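Pullulanase (Klebsiella oxytoca, PDB 2YOC) hydrolyses alpha-1,6-glucosidic linkages in pullulan and related alpha-dextrins as an endo-acting glycosyl hydrolase. Local coordinates at residues L645-L650 and W679-A684. Numbering follows the deposited sequence.
Sequences LIADSL and WERIKA
Asp648 OD1 takes a hydrogen bond from Arg681 NH2 at 2.8 Å, nearly straight at 161°, in a salt bridge between two helices on the outside of the (beta/alpha)8 barrel of the pullulanase. Helices 640-655 and 672-683 run in the same direction, as expected where each precedes its own barrel strand, and strand 661-664 lies between them in sequence. The oxygen is approached on its anti side, and OD1 sits close to the guanidinium plane, although the carboxylate and guanidinium planes are turned 65° apart. OD2 makes a hydrogen bond with Tyr368 OH and a salt bridge with Lys644 NZ, so both carboxylate oxygens have partners, and the two nearby cations probably stabilise the negative charge. Arg681 reaches across with its CG anti to the backbone N (chi1 166°), its chain bending at chi2. On the way NE passes Ala647 CB at 4.0 Å, and Ala647 O lies over one face of the guanidinium. Deeper in, Ile682 leads with CD1, and its side chain also touches Ala651 and Thr654 of helix 640-655. Leu650, whose side chain also rests on Phe662 and Phe664 of strand 661-664, offers its CB to Ile682 CD1 at 3.7 Å, while Ala647 O approaches that same methyl to 3.4 Å.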
loop_
_atom_site.group_PDB
_atom_site.type_symbol
_atom_site.label_atom_id
_atom_site.label_comp_id
_atom_site.label_asym_id
_atom_site.label_seq_id
_atom_site.Cartn_x
_atom_site.Cartn_y
_atom_site.Cartn_z
ATOM N N LEU B 645 -18.171 20.837 -37.703
ATOM C CA LEU B 645 -19.379 20.100 -38.045
ATOM C C LEU B 645 -20.120 19.680 -36.779
ATOM O O LEU B 645 -21.323 19.969 -36.676
ATOM C CB LEU B 645 -19.071 18.878 -38.911
ATOM C CG LEU B 645 -20.296 18.211 -39.558
ATOM C CD1 LEU B 645 -19.996 17.804 -40.993
ATOM C CD2 LEU B 645 -20.802 17.037 -38.734
ATOM N N ILE B 646 -19.404 19.013 -35.817
ATOM C CA ILE B 646 -19.969 18.549 -34.540
ATOM C C ILE B 646 -20.673 19.709 -33.795
ATOM O O ILE B 646 -21.852 19.580 -33.448
ATOM C CB ILE B 646 -18.918 17.866 -33.638
ATOM C CG1 ILE B 646 -18.301 16.641 -34.315
ATOM C CG2 ILE B 646 -19.513 17.488 -32.280
ATOM C CD1 ILE B 646 -16.974 16.150 -33.674
ATOM N N ALA B 647 -19.961 20.845 -33.593
ATOM C CA ALA B 647 -20.525 21.979 -32.906
ATOM C C ALA B 647 -21.784 22.507 -33.575
ATOM O O ALA B 647 -22.788 22.732 -32.880
ATOM C CB ALA B 647 -19.496 23.066 -32.791
ATOM N N ASP B 648 -21.743 22.680 -34.924
ATOM C CA ASP B 648 -22.869 23.224 -35.688
ATOM C C ASP B 648 -24.042 22.263 -35.608
ATOM O O ASP B 648 -25.197 22.705 -35.556
ATOM C CB ASP B 648 -22.498 23.495 -37.152
ATOM C CG ASP B 648 -21.446 24.545 -37.429
ATOM O OD1 ASP B 648 -21.199 25.384 -36.551
ATOM O OD2 ASP B 648 -20.917 24.571 -38.566
ATOM N N SER B 649 -23.751 20.951 -35.567
ATOM C CA SER B 649 -24.798 19.954 -35.458
ATOM C C SER B 649 -25.512 20.083 -34.121
ATOM O O SER B 649 -26.735 20.165 -34.086
ATOM C CB SER B 649 -24.233 18.551 -35.605
ATOM O OG SER B 649 -25.339 17.663 -35.631
ATOM N N LEU B 650 -24.747 20.149 -33.024
ATOM C CA LEU B 650 -25.300 20.266 -31.684
ATOM C C LEU B 650 -26.111 21.551 -31.520
ATOM O O LEU B 650 -27.144 21.532 -30.855
ATOM C CB LEU B 650 -24.220 20.113 -30.620
ATOM C CG LEU B 650 -23.515 18.752 -30.545
ATOM C CD1 LEU B 650 -22.118 18.910 -30.010
ATOM C CD2 LEU B 650 -24.289 17.767 -29.684
ATOM N N TRP B 679 -18.807 22.527 -25.983
ATOM C CA TRP B 679 -19.598 22.868 -24.839
ATOM C C TRP B 679 -19.738 24.389 -24.658
ATOM O O TRP B 679 -20.863 24.878 -24.582
ATOM C CB TRP B 679 -19.082 22.187 -23.600
ATOM C CG TRP B 679 -20.090 22.192 -22.484
ATOM C CD1 TRP B 679 -21.436 21.968 -22.582
ATOM C CD2 TRP B 679 -19.825 22.434 -21.103
ATOM N NE1 TRP B 679 -22.028 22.102 -21.354
ATOM C CE2 TRP B 679 -21.058 22.338 -20.418
ATOM C CE3 TRP B 679 -18.659 22.697 -20.373
ATOM C CZ2 TRP B 679 -21.153 22.471 -19.037
ATOM C CZ3 TRP B 679 -18.758 22.852 -19.004
ATOM C CH2 TRP B 679 -19.988 22.726 -18.349
ATOM N N GLU B 680 -18.619 25.144 -24.702
ATOM C CA GLU B 680 -18.689 26.591 -24.574
ATOM C C GLU B 680 -19.561 27.205 -25.670
ATOM O O GLU B 680 -20.393 28.091 -25.392
ATOM C CB GLU B 680 -17.299 27.234 -24.530
ATOM C CG GLU B 680 -16.545 27.105 -23.214
ATOM C CD GLU B 680 -17.329 27.022 -21.917
ATOM O OE1 GLU B 680 -18.048 27.994 -21.592
ATOM O OE2 GLU B 680 -17.202 25.993 -21.215
ATOM N N ARG B 681 -19.430 26.669 -26.888
ATOM C CA ARG B 681 -20.187 27.101 -28.041
ATOM C C ARG B 681 -21.681 26.863 -27.807
ATOM O O ARG B 681 -22.446 27.822 -27.847
ATOM C CB ARG B 681 -19.641 26.430 -29.308
ATOM C CG ARG B 681 -20.563 26.552 -30.496
ATOM C CD ARG B 681 -19.985 27.293 -31.696
ATOM N NE ARG B 681 -20.651 26.872 -32.939
ATOM C CZ ARG B 681 -21.906 27.177 -33.275
ATOM N NH1 ARG B 681 -22.656 27.929 -32.471
ATOM N NH2 ARG B 681 -22.423 26.723 -34.407
ATOM N N ILE B 682 -22.076 25.643 -27.461
ATOM C CA ILE B 682 -23.484 25.325 -27.215
ATOM C C ILE B 682 -24.111 26.120 -26.054
ATOM O O ILE B 682 -25.299 26.470 -26.112
ATOM C CB ILE B 682 -23.689 23.794 -27.099
ATOM C CG1 ILE B 682 -23.225 23.055 -28.378
ATOM C CG2 ILE B 682 -25.113 23.405 -26.748
ATOM C CD1 ILE B 682 -23.698 23.658 -29.724
ATOM N N LYS B 683 -23.287 26.463 -25.031
ATOM C CA LYS B 683 -23.720 27.211 -23.837
ATOM C C LYS B 683 -24.259 28.579 -24.187
ATOM O O LYS B 683 -25.100 29.113 -23.459
ATOM C CB LYS B 683 -22.620 27.279 -22.766
ATOM C CG LYS B 683 -22.567 26.018 -21.916
ATOM C CD LYS B 683 -21.955 26.294 -20.579
ATOM C CE LYS B 683 -20.517 25.862 -20.471
ATOM N NZ LYS B 683 -19.816 26.640 -19.421
ATOM N N ALA B 684 -23.828 29.118 -25.337
ATOM C CA ALA B 684 -24.284 30.416 -25.793
ATOM C C ALA B 684 -25.711 30.365 -26.374
ATOM O O ALA B 684 -26.328 31.415 -26.595
ATOM C CB ALA B 684 -23.302 30.982 -26.792
#